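Local structure of conserved hypothetical secreted protein (4RNZ) at residues H228-F242 against E254-S268. The protein is a cell shape-determining protein of the M23B metallopeptidase family that binds zinc and probably cleaves peptide bonds in peptidoglycan. Sequence-based numbering, arbitrary orientation.
Sequences HGSLIHSASDGRVGF and EIHLNELRLVYAHMS
Y264 reaches from its strand to the chain at A235 and shows how one buried hydroxyl can tie a loop to a sheet. With CG beside its own backbone N (chi1 -58°), the ring runs alongside residues 232-235, where its OH accepts a nearly straight bond from A235 N at 2.8 Å (165°). The same oxygen lies 2.8 Å from the oxygen of water 1; this water donates to S234 OG and S236 OG, so three buried hydroxyls share it. Around this polar knot the packing is close: apolar contacts put I232 CG2 3.9 Å from Y264 CD2 and its CD1 branch against M267 CG, while L262 CD1 and CD2 cover the S236 hydroxyl. Strand 238-242 then pairs antiparallel with 254-257; R239 and H256 exchange two backbone bonds, and G241 N donates to E254 O at 2.8 Å. At G238 the strands come close, its CA 3.7 Å from I255 CG2. I255 and V240 share the face covered by V280 of strand 279-280.

The other face is looser around R239 and H256, though its E254 is buried and salt-bridged to R261 NE and K246. R239 extends away to G277 O, and the exposed H256 ring has R239 O at its edge, 3.7 Å from ND1, and G241 CA near CE1. At the solvent end H228 lays NE2 3.5 Å from S268 CB, while S268 OG bonds to V289 O. Hairpin 254-265 and the strand laid against it belong to the antiparallel beta core of the M23 peptidase domain, with the Y264 side chain about 11 Å from the bound zinc.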
ATOM      1  N   HIS A 228      16.197   6.790 -24.404  1.00 35.94           N
ATOM      2  CA  HIS A 228      17.298   6.468 -23.513  1.00 34.41           C
ATOM      3  C   HIS A 228      17.996   7.764 -23.123  1.00 35.67           C
ATOM      4  O   HIS A 228      18.246   8.620 -23.981  1.00 32.65           O
ATOM      5  CB  HIS A 228      18.263   5.488 -24.192  1.00 38.88           C
ATOM      6  CG  HIS A 228      19.310   4.962 -23.270  1.00 39.89           C
ATOM      7  ND1 HIS A 228      20.466   5.656 -22.993  1.00 41.51           N
ATOM      8  CD2 HIS A 228      19.357   3.836 -22.521  1.00 43.08           C
ATOM      9  CE1 HIS A 228      21.190   4.977 -22.121  1.00 41.39           C
ATOM     10  NE2 HIS A 228      20.536   3.872 -21.814  1.00 43.60           N
ATOM     11  N   GLY A 229      18.271   7.948 -21.833  1.00 32.76           N
ATOM     12  CA  GLY A 229      18.895   9.189 -21.357  1.00 30.75           C
ATOM     13  C   GLY A 229      17.941  10.297 -20.940  1.00 29.68           C
ATOM     14  O   GLY A 229      18.369  11.294 -20.354  1.00 28.17           O
ATOM     15  N   SER A 230      16.648  10.137 -21.214  1.00 30.26           N
ATOM     16  CA  SER A 230      15.662  11.147 -20.824  1.00 29.25           C
ATOM     17  C   SER A 230      15.731  11.443 -19.302  1.00 29.44           C
ATOM     18  O   SER A 230      15.893  10.536 -18.476  1.00 30.13           O
ATOM     19  CB  SER A 230      14.248  10.676 -21.204  1.00 29.80           C
ATOM     20  OG  SER A 230      14.064  10.559 -22.598  1.00 30.35           O
ATOM     21  N   LEU A 231      15.642  12.711 -18.938  1.00 27.60           N
ATOM     22  CA  LEU A 231      15.662  13.092 -17.548  1.00 26.60           C
ATOM     23  C   LEU A 231      14.435  12.581 -16.786  1.00 28.55           C
ATOM     24  O   LEU A 231      13.311  12.670 -17.267  1.00 27.15           O
ATOM     25  CB  LEU A 231      15.755  14.596 -17.401  1.00 27.22           C
ATOM     26  CG  LEU A 231      17.007  15.231 -18.014  1.00 26.71           C
ATOM     27  CD1 LEU A 231      17.081  16.687 -17.598  1.00 27.97           C
ATOM     28  CD2 LEU A 231      18.263  14.488 -17.608  1.00 28.96           C
ATOM     29  N   ILE A 232      14.686  12.061 -15.580  1.00 27.22           N
ATOM     30  CA  ILE A 232      13.641  11.604 -14.674  1.00 27.71           C
ATOM     31  C   ILE A 232      13.660  12.528 -13.474  1.00 28.01           C
ATOM     32  O   ILE A 232      14.717  12.771 -12.866  1.00 29.32           O
ATOM     33  CB  ILE A 232      13.874  10.150 -14.208  1.00 28.92           C
ATOM     34  CG1 ILE A 232      13.930   9.210 -15.430  1.00 29.26           C
ATOM     35  CG2 ILE A 232      12.761   9.705 -13.252  1.00 28.71           C
ATOM     36  CD1 ILE A 232      14.489   7.837 -15.125  1.00 29.96           C
ATOM     37  N   HIS A 233      12.486  13.073 -13.175  1.00 26.14           N
ATOM     38  CA  HIS A 233      12.285  14.018 -12.110  1.00 27.82           C
ATOM     39  C   HIS A 233      11.357  13.410 -11.071  1.00 27.33           C
ATOM     40  O   HIS A 233      10.375  12.747 -11.420  1.00 27.89           O
ATOM     41  CB  HIS A 233      11.630  15.287 -12.648  1.00 29.06           C
ATOM     42  CG  HIS A 233      12.466  16.034 -13.639  1.00 27.67           C
ATOM     43  ND1 HIS A 233      13.040  17.252 -13.351  1.00 27.71           N
ATOM     44  CD2 HIS A 233      12.815  15.743 -14.914  1.00 27.15           C
ATOM     45  CE1 HIS A 233      13.731  17.668 -14.402  1.00 27.90           C
ATOM     46  NE2 HIS A 233      13.598  16.778 -15.368  1.00 29.25           N
ATOM     47  N   SER A 234      11.629  13.664  -9.802  1.00 29.76           N
ATOM     48  CA  SER A 234      10.770  13.157  -8.720  1.00 29.99           C
ATOM     49  C   SER A 234       9.356  13.705  -8.834  1.00 28.41           C
ATOM     50  O   SER A 234       9.154  14.910  -8.947  1.00 30.89           O
ATOM     51  CB  SER A 234      11.329  13.549  -7.342  1.00 30.88           C
ATOM     52  OG  SER A 234      10.495  13.048  -6.306  1.00 30.64           O
ATOM     53  N   ALA A 235       8.371  12.821  -8.761  1.00 27.44           N
ATOM     54  CA  ALA A 235       6.975  13.228  -8.847  1.00 26.90           C
ATOM     55  C   ALA A 235       6.502  13.923  -7.592  1.00 28.13           C
ATOM     56  O   ALA A 235       5.395  14.478  -7.589  1.00 26.83           O
ATOM     57  CB  ALA A 235       6.099  12.028  -9.100  1.00 26.37           C
ATOM     58  N   SER A 236       7.317  13.859  -6.524  1.00 26.53           N
ATOM     59  CA  SER A 236       6.956  14.410  -5.231  1.00 28.95           C
ATOM     60  C   SER A 236       8.187  14.772  -4.400  1.00 28.33           C
ATOM     61  O   SER A 236       9.322  14.418  -4.734  1.00 29.17           O
ATOM     62  CB  SER A 236       6.161  13.385  -4.419  1.00 30.03           C
ATOM     63  OG  SER A 236       7.010  12.311  -4.021  1.00 28.67           O
ATOM     64  N   ASP A 237       7.928  15.460  -3.302  1.00 28.31           N
ATOM     65  CA  ASP A 237       8.897  15.575  -2.235  1.00 28.96           C
ATOM     66  C   ASP A 237       9.046  14.206  -1.638  1.00 30.18           C
ATOM     67  O   ASP A 237       8.150  13.355  -1.775  1.00 30.51           O
ATOM     68  CB  ASP A 237       8.420  16.490  -1.110  1.00 29.41           C
ATOM     69  CG  ASP A 237       8.390  17.955  -1.494  1.00 32.07           C
ATOM     70  OD1 ASP A 237       8.784  18.329  -2.629  1.00 30.63           O
ATOM     71  OD2 ASP A 237       7.966  18.726  -0.624  1.00 29.60           O
ATOM     72  N   GLY A 238      10.159  13.998  -0.943  1.00 30.20           N
ATOM     73  CA  GLY A 238      10.291  12.805  -0.112  1.00 32.56           C
ATOM     74  C   GLY A 238      11.713  12.492   0.247  1.00 33.18           C
ATOM     75  O   GLY A 238      12.611  13.324   0.077  1.00 30.85           O
ATOM     76  N   ARG A 239      11.914  11.268   0.725  1.00 35.04           N
ATOM     77  CA  ARG A 239      13.242  10.796   1.129  1.00 35.91           C
ATOM     78  C   ARG A 239      13.585   9.501   0.425  1.00 32.10           C
ATOM     79  O   ARG A 239      12.760   8.584   0.358  1.00 32.76           O
ATOM     80  CB  ARG A 239      13.307  10.584   2.647  1.00 40.73           C
ATOM     81  CG  ARG A 239      14.734  10.476   3.157  1.00 46.58           C
ATOM     82  CD  ARG A 239      14.795  10.409   4.674  1.00 52.44           C
ATOM     83  NE  ARG A 239      16.181  10.399   5.154  1.00 59.53           N
ATOM     84  CZ  ARG A 239      16.532  10.340   6.440  1.00 64.71           C
ATOM     85  NH1 ARG A 239      15.600  10.301   7.388  1.00 69.26           N
ATOM     86  NH2 ARG A 239      17.819  10.331   6.785  1.00 64.11           N
ATOM     87  N   VAL A 240      14.797   9.422  -0.100  1.00 32.46           N
ATOM     88  CA  VAL A 240      15.243   8.224  -0.790  1.00 35.59           C
ATOM     89  C   VAL A 240      15.390   7.085   0.212  1.00 37.00           C
ATOM     90  O   VAL A 240      16.074   7.231   1.201  1.00 34.76           O
ATOM     91  CB  VAL A 240      16.588   8.436  -1.489  1.00 36.30           C
ATOM     92  CG1 VAL A 240      17.072   7.147  -2.160  1.00 35.54           C
ATOM     93  CG2 VAL A 240      16.458   9.526  -2.523  1.00 36.76           C
ATOM     94  N   GLY A 241      14.746   5.960  -0.063  1.00 39.73           N
ATOM     95  CA  GLY A 241      14.841   4.774   0.795  1.00 42.83           C
ATOM     96  C   GLY A 241      15.834   3.799   0.222  1.00 45.06           C
ATOM     97  O   GLY A 241      16.771   3.401   0.874  1.00 57.82           O
ATOM     98  N   PHE A 242      15.617   3.406  -1.013  1.00 48.73           N
ATOM     99  CA  PHE A 242      16.519   2.504  -1.688  1.00 45.61           C
ATOM    100  C   PHE A 242      16.964   3.154  -2.980  1.00 44.87           C
ATOM    101  O   PHE A 242      16.230   3.909  -3.616  1.00 45.33           O
ATOM    102  CB  PHE A 242      15.838   1.162  -1.975  1.00 44.77           C
ATOM    103  CG  PHE A 242      16.678   0.223  -2.800  1.00 41.80           C
ATOM    104  CD1 PHE A 242      16.645   0.277  -4.194  1.00 42.09           C
ATOM    105  CD2 PHE A 242      17.495  -0.725  -2.188  1.00 42.08           C
ATOM    106  CE1 PHE A 242      17.417  -0.583  -4.965  1.00 41.00           C
ATOM    107  CE2 PHE A 242      18.270  -1.589  -2.953  1.00 42.10           C
ATOM    108  CZ  PHE A 242      18.237  -1.507  -4.340  1.00 43.89           C
ATOM    109  N   GLU A 254      13.798   4.599  -4.936  1.00 29.85           N
ATOM    110  CA  GLU A 254      12.558   4.539  -4.189  1.00 31.96           C
ATOM    111  C   GLU A 254      12.574   5.712  -3.246  1.00 30.73           C
ATOM    112  O   GLU A 254      13.577   5.972  -2.591  1.00 32.22           O
ATOM    113  CB  GLU A 254      12.440   3.207  -3.421  1.00 34.44           C
ATOM    114  CG  GLU A 254      12.584   1.997  -4.344  1.00 35.37           C
ATOM    115  CD  GLU A 254      12.200   0.677  -3.671  1.00 39.75           C
ATOM    116  OE1 GLU A 254      11.888   0.704  -2.468  1.00 38.68           O
ATOM    117  OE2 GLU A 254      12.212  -0.371  -4.363  1.00 39.01           O
ATOM    118  N   ILE A 255      11.466   6.440  -3.233  1.00 32.34           N
ATOM    119  CA  ILE A 255      11.296   7.624  -2.420  1.00 31.70           C
ATOM    120  C   ILE A 255      10.044   7.462  -1.578  1.00 31.99           C
ATOM    121  O   ILE A 255       9.026   6.966  -2.065  1.00 31.42           O
ATOM    122  CB  ILE A 255      11.176   8.875  -3.324  1.00 31.59           C
ATOM    123  CG1 ILE A 255      12.541   9.202  -3.931  1.00 33.32           C
ATOM    124  CG2 ILE A 255      10.625  10.071  -2.546  1.00 30.95           C
ATOM    125  CD1 ILE A 255      12.471   9.977  -5.244  1.00 33.83           C
ATOM    126  N   HIS A 256      10.118   7.900  -0.319  1.00 33.20           N
ATOM    127  CA  HIS A 256       8.999   7.817   0.612  1.00 32.25           C
ATOM    128  C   HIS A 256       8.495   9.186   1.018  1.00 32.15           C
ATOM    129  O   HIS A 256       9.284  10.108   1.266  1.00 29.31           O
ATOM    130  CB  HIS A 256       9.409   7.099   1.891  1.00 34.36           C
ATOM    131  CG  HIS A 256       9.843   5.693   1.681  1.00 36.31           C
ATOM    132  ND1 HIS A 256      11.036   5.368   1.074  1.00 42.88           N
ATOM    133  CD2 HIS A 256       9.249   4.522   1.996  1.00 36.27           C
ATOM    134  CE1 HIS A 256      11.157   4.054   1.017  1.00 38.53           C
ATOM    135  NE2 HIS A 256      10.096   3.518   1.583  1.00 40.11           N
ATOM    136  N   LEU A 257       7.175   9.293   1.108  1.00 32.77           N
ATOM    137  CA  LEU A 257       6.514  10.508   1.545  1.00 33.86           C
ATOM    138  C   LEU A 257       5.222  10.097   2.209  1.00 32.89           C
ATOM    139  O   LEU A 257       4.325   9.543   1.551  1.00 27.87           O
ATOM    140  CB  LEU A 257       6.226  11.450   0.356  1.00 32.91           C
ATOM    141  CG  LEU A 257       5.544  12.770   0.739  1.00 34.03           C
ATOM    142  CD1 LEU A 257       6.480  13.659   1.550  1.00 35.63           C
ATOM    143  CD2 LEU A 257       5.047  13.515  -0.493  1.00 34.94           C
ATOM    144  N   ASN A 258       5.112  10.391   3.507  1.00 33.61           N
ATOM    145  CA  ASN A 258       3.960   9.986   4.297  1.00 31.85           C
ATOM    146  C   ASN A 258       3.711   8.485   4.072  1.00 30.66           C
ATOM    147  O   ASN A 258       4.633   7.708   4.212  1.00 32.79           O
ATOM    148  CB  ASN A 258       2.742  10.853   3.981  1.00 35.53           C
ATOM    149  CG  ASN A 258       2.987  12.339   4.256  1.00 41.21           C
ATOM    150  OD1 ASN A 258       3.937  12.714   4.932  1.00 46.62           O
ATOM    151  ND2 ASN A 258       2.118  13.178   3.737  1.00 47.01           N
ATOM    152  N   GLU A 259       2.505   8.077   3.690  1.00 33.29           N
ATOM    153  CA  GLU A 259       2.225   6.652   3.475  1.00 33.83           C
ATOM    154  C   GLU A 259       2.535   6.156   2.051  1.00 34.24           C
ATOM    155  O   GLU A 259       2.238   5.004   1.713  1.00 32.40           O
ATOM    156  CB  GLU A 259       0.793   6.312   3.891  1.00 33.98           C
ATOM    157  CG  GLU A 259      -0.351   6.885   3.050  1.00 34.25           C
ATOM    158  CD  GLU A 259      -0.850   8.247   3.542  1.00 35.14           C
ATOM    159  OE1 GLU A 259      -0.043   9.208   3.512  1.00 33.18           O
ATOM    160  OE2 GLU A 259      -2.044   8.367   3.921  1.00 37.75           O
ATOM    161  N   LEU A 260       3.171   7.003   1.242  1.00 31.76           N
ATOM    162  CA  LEU A 260       3.571   6.616  -0.105  1.00 31.79           C
ATOM    163  C   LEU A 260       5.000   6.135  -0.238  1.00 30.55           C
ATOM    164  O   LEU A 260       5.947   6.665   0.354  1.00 31.52           O
ATOM    165  CB  LEU A 260       3.333   7.741  -1.135  1.00 31.78           C
ATOM    166  CG  LEU A 260       1.915   8.260  -1.417  1.00 31.66           C
ATOM    167  CD1 LEU A 260       1.899   9.257  -2.589  1.00 32.12           C
ATOM    168  CD2 LEU A 260       0.912   7.152  -1.689  1.00 33.25           C
ATOM    169  N   ARG A 261       5.152   5.139  -1.098  1.00 31.26           N
ATOM    170  CA  ARG A 261       6.436   4.769  -1.634  1.00 31.20           C
ATOM    171  C   ARG A 261       6.359   4.867  -3.171  1.00 30.85           C
ATOM    172  O   ARG A 261       5.475   4.281  -3.803  1.00 27.91           O
ATOM    173  CB  ARG A 261       6.730   3.350  -1.193  1.00 33.48           C
ATOM    174  CG  ARG A 261       8.035   2.727  -1.637  1.00 35.90           C
ATOM    175  CD  ARG A 261       8.096   1.289  -1.076  1.00 36.56           C
ATOM    176  NE  ARG A 261       8.697   0.496  -2.096  1.00 40.58           N
ATOM    177  CZ  ARG A 261       8.152  -0.494  -2.781  1.00 36.88           C
ATOM    178  NH1 ARG A 261       6.955  -1.019  -2.515  1.00 36.54           N
ATOM    179  NH2 ARG A 261       8.880  -0.980  -3.755  1.00 37.03           N
ATOM    180  N   LEU A 262       7.310   5.601  -3.744  1.00 29.89           N
ATOM    181  CA  LEU A 262       7.325   5.908  -5.178  1.00 30.19           C
ATOM    182  C   LEU A 262       8.564   5.269  -5.794  1.00 28.94           C
ATOM    183  O   LEU A 262       9.670   5.474  -5.317  1.00 33.18           O
ATOM    184  CB  LEU A 262       7.300   7.429  -5.414  1.00 30.99           C
ATOM    185  CG  LEU A 262       6.036   8.166  -4.930  1.00 31.08           C
ATOM    186  CD1 LEU A 262       6.193   8.660  -3.499  1.00 32.34           C
ATOM    187  CD2 LEU A 262       5.694   9.356  -5.805  1.00 32.39           C
ATOM    188  N   VAL A 263       8.357   4.499  -6.859  1.00 28.76           N
ATOM    189  CA  VAL A 263       9.411   3.672  -7.461  1.00 29.58           C
ATOM    190  C   VAL A 263       9.693   4.134  -8.884  1.00 27.90           C
ATOM    191  O   VAL A 263       8.773   4.277  -9.661  1.00 26.91           O
ATOM    192  CB  VAL A 263       8.946   2.208  -7.486  1.00 29.76           C
ATOM    193  CG1 VAL A 263       9.856   1.326  -8.342  1.00 33.61           C
ATOM    194  CG2 VAL A 263       8.844   1.682  -6.060  1.00 33.31           C
ATOM    195  N   TYR A 264      10.962   4.330  -9.216  1.00 27.36           N
ATOM    196  CA  TYR A 264      11.389   4.798 -10.529  1.00 27.84           C
ATOM    197  C   TYR A 264      12.442   3.849 -11.050  1.00 29.85           C
ATOM    198  O   TYR A 264      13.582   3.916 -10.601  1.00 29.85           O
ATOM    199  CB  TYR A 264      12.033   6.171 -10.381  1.00 29.09           C
ATOM    200  CG  TYR A 264      11.138   7.202  -9.764  1.00 27.44           C
ATOM    201  CD1 TYR A 264      10.996   7.288  -8.392  1.00 26.72           C
ATOM    202  CD2 TYR A 264      10.446   8.099 -10.556  1.00 27.92           C
ATOM    203  CE1 TYR A 264      10.161   8.245  -7.815  1.00 27.90           C
ATOM    204  CE2 TYR A 264       9.622   9.056  -9.996  1.00 27.82           C
ATOM    205  CZ  TYR A 264       9.493   9.135  -8.626  1.00 26.51           C
ATOM    206  OH  TYR A 264       8.656  10.073  -8.083  1.00 28.71           O
ATOM    207  N   ALA A 265      12.078   2.982 -11.993  1.00 29.23           N
ATOM    208  CA  ALA A 265      12.934   1.864 -12.378  1.00 31.44           C
ATOM    209  C   ALA A 265      13.344   1.876 -13.848  1.00 31.86           C
ATOM    210  O   ALA A 265      12.715   2.521 -14.690  1.00 29.64           O
ATOM    211  CB  ALA A 265      12.248   0.535 -12.048  1.00 31.50           C
ATOM    212  N   HIS A 266      14.387   1.089 -14.104  1.00 30.91           N
ATOM    213  CA  HIS A 266      15.047   0.913 -15.378  1.00 33.05           C
ATOM    214  C   HIS A 266      15.949   2.091 -15.743  1.00 33.67           C
ATOM    215  O   HIS A 266      16.110   2.394 -16.909  1.00 37.82           O
ATOM    216  CB  HIS A 266      14.045   0.624 -16.505  1.00 34.85           C
ATOM    217  CG  HIS A 266      13.185  -0.574 -16.246  1.00 37.06           C
ATOM    218  ND1 HIS A 266      13.695  -1.849 -16.172  1.00 38.69           N
ATOM    219  CD2 HIS A 266      11.855  -0.688 -16.023  1.00 38.03           C
ATOM    220  CE1 HIS A 266      12.717  -2.698 -15.919  1.00 38.75           C
ATOM    221  NE2 HIS A 266      11.593  -2.016 -15.818  1.00 37.91           N
ATOM    222  N   MET A 267      16.549   2.733 -14.759  1.00 33.41           N
ATOM    223  CA  MET A 267      17.337   3.916 -15.022  1.00 36.03           C
ATOM    224  C   MET A 267      18.675   3.532 -15.664  1.00 38.60           C
ATOM    225  O   MET A 267      19.194   2.446 -15.414  1.00 36.88           O
ATOM    226  CB  MET A 267      17.598   4.680 -13.734  1.00 33.72           C
ATOM    227  CG  MET A 267      16.364   5.222 -13.059  1.00 35.74           C
ATOM    228  SD  MET A 267      16.860   6.484 -11.896  1.00 40.53           S
ATOM    229  CE  MET A 267      15.273   6.692 -11.115  1.00 40.39           C
ATOM    230  N   SER A 268      19.221   4.422 -16.498  1.00 37.22           N
ATOM    231  CA  SER A 268      20.578   4.248 -17.025  1.00 37.82           C
ATOM    232  C   SER A 268      21.568   4.847 -16.045  1.00 37.29           C
ATOM    233  O   SER A 268      22.722   4.438 -16.013  1.00 37.73           O
ATOM    234  CB  SER A 268      20.743   4.849 -18.427  1.00 37.95           C
ATOM    235  OG  SER A 268      20.334   6.205 -18.463  1.00 34.51           O
TER
HETATM  236  O   HOH W   1       9.033  10.856  -5.449  1.00 32.55           O